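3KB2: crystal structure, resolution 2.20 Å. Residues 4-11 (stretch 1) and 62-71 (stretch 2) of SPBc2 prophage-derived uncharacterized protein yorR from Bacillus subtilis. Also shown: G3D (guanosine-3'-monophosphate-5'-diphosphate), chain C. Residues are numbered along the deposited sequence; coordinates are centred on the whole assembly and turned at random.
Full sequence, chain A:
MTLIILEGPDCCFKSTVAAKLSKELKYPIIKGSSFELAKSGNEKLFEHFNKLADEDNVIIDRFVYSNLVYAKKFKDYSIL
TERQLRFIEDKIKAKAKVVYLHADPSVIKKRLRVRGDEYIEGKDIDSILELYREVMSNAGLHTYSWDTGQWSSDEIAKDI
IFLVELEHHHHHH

Stretch 1 4-11: IILEGPDC
Stretch 2 (62-71) RFVYSNLVYA

A buried carboxylate is tolerated when enough donors surround it, and the joint between residues 4-11 and 62-71 of yorR illustrates how a helix start supplies them. Strand 4-7, extended (phi/psi -95/121 at I4, -111/123 at I5, -106/117 at L6, -127/162 at E7), runs into a loop at G8, whose 137/164 backbone would jam a CB against the preceding carbonyl. The helix that begins at V64 runs at 24° to the strand, both N to C in roughly the same direction, with the axes approaching to 8.6 Å. Register is set where E7 and R62 have their CA atoms 5.0 Å apart, just before F63, the N-cap residue (-143/-140).

One backbone-to-backbone hydrogen bond crosses the stretches, R62 N to L6 O at 2.7 Å, with R62 at 80/129. Most other polar bonds converge on E7, whose CA-to-CB bond points sideways but whose end (chi1 m, chi2 m, chi3 42°) comes nearer to the other stretch. E7 OE1 accepts from F63 N at 3.0 Å and from S66 OG at a very short 2.4 Å, S66 being rotamer m. E7 OE2 accepts from S66 N at 3.0 Å and, weakly, from Y65 N at 2.8 Å. Amides at a helix start lack intrahelical acceptors, so the carboxylate supplies acceptors for those of Y65 and S66.

Apolar packing is simpler: I5 (m, t) places CG2 3.6 Å from F63 CB, the phenylalanine being t with its CB directed toward the strand.

Electrostatics and water close the loop end. D10 (m) and R62 (m, chi2 -142°, m, chi4 -175°) form a long salt bridge, D10 OD2 to R62 NH1 at 4.0 Å; the oxygen lies well out of the guanidinium plane, so only charge acts directly. One water bridges them, donating to D10 OD2 (3.0 Å) and G8 O (3.1 Å) and accepting from R62 NH1 (2.8 Å) and Y70 OH (2.6 Å; Y70 is m). Beyond, C11 N donates to O1B of G3D at 2.8 Å.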

# COMPACT_ATOMS: atom_id res chain seq x y z
N ILE A 4 17.57 -12.99 -15.70
CA ILE A 4 16.67 -13.60 -14.72
C ILE A 4 15.65 -12.61 -14.19
O ILE A 4 16.01 -11.59 -13.62
CB ILE A 4 17.47 -14.17 -13.53
CG1 ILE A 4 18.57 -15.11 -14.06
CG2 ILE A 4 16.55 -14.91 -12.59
CD1 ILE A 4 19.52 -15.60 -13.00
N ILE A 5 14.38 -12.93 -14.39
CA ILE A 5 13.30 -12.06 -13.95
C ILE A 5 12.53 -12.69 -12.79
O ILE A 5 12.01 -13.81 -12.91
CB ILE A 5 12.35 -11.77 -15.14
CG1 ILE A 5 13.13 -11.05 -16.25
CG2 ILE A 5 11.20 -10.90 -14.70
CD1 ILE A 5 12.51 -11.20 -17.61
N LEU A 6 12.45 -11.98 -11.68
CA LEU A 6 11.75 -12.46 -10.48
C LEU A 6 10.43 -11.74 -10.29
O LEU A 6 10.39 -10.53 -10.09
CB LEU A 6 12.64 -12.26 -9.26
CG LEU A 6 14.00 -12.95 -9.43
CD1 LEU A 6 14.89 -12.66 -8.23
CD2 LEU A 6 13.79 -14.46 -9.59
N GLU A 7 9.34 -12.49 -10.35
CA GLU A 7 8.02 -11.91 -10.21
C GLU A 7 7.23 -12.64 -9.14
O GLU A 7 7.55 -13.76 -8.76
CB GLU A 7 7.26 -11.97 -11.54
CG GLU A 7 7.87 -11.10 -12.64
CD GLU A 7 7.53 -9.64 -12.47
OE1 GLU A 7 7.57 -9.15 -11.32
OE2 GLU A 7 7.22 -8.97 -13.49
N GLY A 8 6.18 -11.98 -8.65
CA GLY A 8 5.36 -12.58 -7.63
C GLY A 8 5.00 -11.57 -6.56
O GLY A 8 5.63 -10.50 -6.46
N PRO A 9 3.98 -11.88 -5.74
CA PRO A 9 3.52 -11.01 -4.66
C PRO A 9 4.60 -10.82 -3.60
O PRO A 9 5.62 -11.53 -3.60
CB PRO A 9 2.31 -11.75 -4.12
CG PRO A 9 2.70 -13.19 -4.32
CD PRO A 9 3.22 -13.14 -5.74
N ASP A 10 4.36 -9.89 -2.68
CA ASP A 10 5.29 -9.59 -1.59
C ASP A 10 5.56 -10.76 -0.66
O ASP A 10 4.75 -11.68 -0.52
CB ASP A 10 4.75 -8.45 -0.74
CG ASP A 10 4.82 -7.12 -1.44
OD1 ASP A 10 4.48 -6.11 -0.79
OD2 ASP A 10 5.20 -7.08 -2.63
N CYS A 11 6.71 -10.70 -0.00
CA CYS A 11 7.10 -11.72 0.95
C CYS A 11 7.19 -13.12 0.37
O CYS A 11 6.80 -14.10 1.02
CB CYS A 11 6.13 -11.69 2.13
SG CYS A 11 6.17 -10.12 3.02
N ARG A 62 11.28 -7.94 -9.89
CA ARG A 62 10.00 -7.36 -10.29
C ARG A 62 10.16 -6.66 -11.64
O ARG A 62 11.05 -5.82 -11.81
CB ARG A 62 9.48 -6.39 -9.24
CG ARG A 62 9.22 -7.07 -7.91
CD ARG A 62 7.99 -6.50 -7.24
NE ARG A 62 8.17 -5.09 -6.95
CZ ARG A 62 7.28 -4.36 -6.29
NH1 ARG A 62 6.15 -4.91 -5.85
NH2 ARG A 62 7.52 -3.07 -6.07
N PHE A 63 9.28 -6.99 -12.59
CA PHE A 63 9.39 -6.42 -13.92
C PHE A 63 8.04 -6.10 -14.59
O PHE A 63 7.13 -5.60 -13.93
CB PHE A 63 10.24 -7.41 -14.76
CG PHE A 63 10.83 -6.82 -16.02
CD1 PHE A 63 11.11 -5.46 -16.11
CD2 PHE A 63 11.11 -7.64 -17.11
CE1 PHE A 63 11.67 -4.93 -17.28
CE2 PHE A 63 11.67 -7.11 -18.27
CZ PHE A 63 11.95 -5.76 -18.35
N VAL A 64 7.92 -6.38 -15.89
CA VAL A 64 6.70 -6.10 -16.65
C VAL A 64 5.43 -6.76 -16.13
O VAL A 64 4.35 -6.20 -16.26
CB VAL A 64 6.85 -6.48 -18.17
CG1 VAL A 64 7.92 -5.61 -18.83
CG2 VAL A 64 7.21 -7.97 -18.31
N TYR A 65 5.54 -7.95 -15.55
CA TYR A 65 4.34 -8.61 -15.06
C TYR A 65 3.79 -7.95 -13.81
O TYR A 65 2.58 -7.76 -13.71
CB TYR A 65 4.61 -10.10 -14.87
CG TYR A 65 5.03 -10.73 -16.19
CD1 TYR A 65 4.15 -10.74 -17.29
CD2 TYR A 65 6.32 -11.22 -16.37
CE1 TYR A 65 4.56 -11.21 -18.53
CE2 TYR A 65 6.73 -11.70 -17.60
CZ TYR A 65 5.86 -11.69 -18.67
OH TYR A 65 6.31 -12.16 -19.89
N SER A 66 4.65 -7.57 -12.88
CA SER A 66 4.17 -6.89 -11.69
C SER A 66 3.51 -5.58 -12.12
O SER A 66 2.57 -5.12 -11.48
CB SER A 66 5.31 -6.57 -10.73
OG SER A 66 5.97 -7.74 -10.30
N ASN A 67 4.00 -4.97 -13.21
CA ASN A 67 3.40 -3.73 -13.68
C ASN A 67 1.93 -3.96 -14.03
O ASN A 67 1.08 -3.17 -13.65
CB ASN A 67 4.13 -3.18 -14.89
CG ASN A 67 3.42 -1.98 -15.48
OD1 ASN A 67 3.41 -0.90 -14.90
ND2 ASN A 67 2.83 -2.16 -16.64
N LEU A 68 1.66 -5.04 -14.75
CA LEU A 68 0.31 -5.39 -15.14
C LEU A 68 -0.63 -5.60 -13.95
O LEU A 68 -1.82 -5.30 -14.02
CB LEU A 68 0.33 -6.66 -16.00
CG LEU A 68 0.47 -6.44 -17.51
CD1 LEU A 68 1.51 -5.38 -17.81
CD2 LEU A 68 0.83 -7.77 -18.17
N VAL A 69 -0.07 -6.12 -12.85
CA VAL A 69 -0.83 -6.38 -11.62
C VAL A 69 -1.19 -5.08 -10.89
O VAL A 69 -2.37 -4.77 -10.68
CB VAL A 69 -0.01 -7.30 -10.65
CG1 VAL A 69 -0.65 -7.37 -9.26
CG2 VAL A 69 0.12 -8.69 -11.25
N TYR A 70 -0.16 -4.32 -10.53
CA TYR A 70 -0.35 -3.08 -9.79
C TYR A 70 -1.02 -1.94 -10.54
O TYR A 70 -1.46 -0.96 -9.91
CB TYR A 70 0.99 -2.63 -9.20
CG TYR A 70 1.51 -3.59 -8.16
CD1 TYR A 70 0.78 -3.84 -6.99
CD2 TYR A 70 2.70 -4.29 -8.34
CE1 TYR A 70 1.21 -4.76 -6.04
CE2 TYR A 70 3.15 -5.22 -7.39
CZ TYR A 70 2.40 -5.45 -6.25
OH TYR A 70 2.81 -6.38 -5.32
N ALA A 71 -1.11 -2.05 -11.86
CA ALA A 71 -1.75 -1.02 -12.66
C ALA A 71 -3.26 -1.13 -12.48
O ALA A 71 -4.00 -0.18 -12.72
CB ALA A 71 -1.37 -1.19 -14.12
PB G3D C . 10.13 -10.19 -1.09
O1B G3D C . 8.99 -9.23 -0.76
O2B G3D C . 9.86 -11.22 -2.11
O3B G3D C . 11.44 -9.30 -1.55
PA G3D C . 12.17 -11.09 0.71
O3A G3D C . 10.66 -10.87 0.20
O1A G3D C . 12.96 -11.86 -0.24
O2A G3D C . 12.68 -9.71 1.16
O5' G3D C . 11.92 -12.10 2.00
C5' G3D C . 10.77 -11.63 2.82
C4' G3D C . 11.23 -12.34 4.19
O4' G3D C . 11.21 -13.78 4.17
C3' G3D C . 12.49 -11.99 4.77
O3' G3D C . 12.41 -11.76 6.15
C2' G3D C . 13.57 -13.04 4.35
O2' G3D C . 14.52 -13.17 5.25
C1' G3D C . 12.46 -14.32 4.61
N9 G3D C . 13.03 -15.55 3.94
C8 G3D C . 13.90 -15.49 2.86
N7 G3D C . 14.06 -16.82 2.68
C5 G3D C . 13.48 -17.64 3.65
C6 G3D C . 13.51 -18.89 3.73
O6 G3D C . 13.97 -19.90 3.10
N1 G3D C . 12.64 -19.36 4.86
C2 G3D C . 12.08 -18.43 5.54
N2 G3D C . 11.17 -18.92 6.62
N3 G3D C . 11.99 -17.11 5.40
C4 G3D C . 12.81 -16.80 4.41
P1 G3D C . 12.81 -10.66 6.83
O4P G3D C . 14.15 -10.80 7.31
O5P G3D C . 11.81 -10.69 8.09
O6P G3D C . 12.43 -9.28 6.28
O HOH W 1 5.18 -7.51 -5.58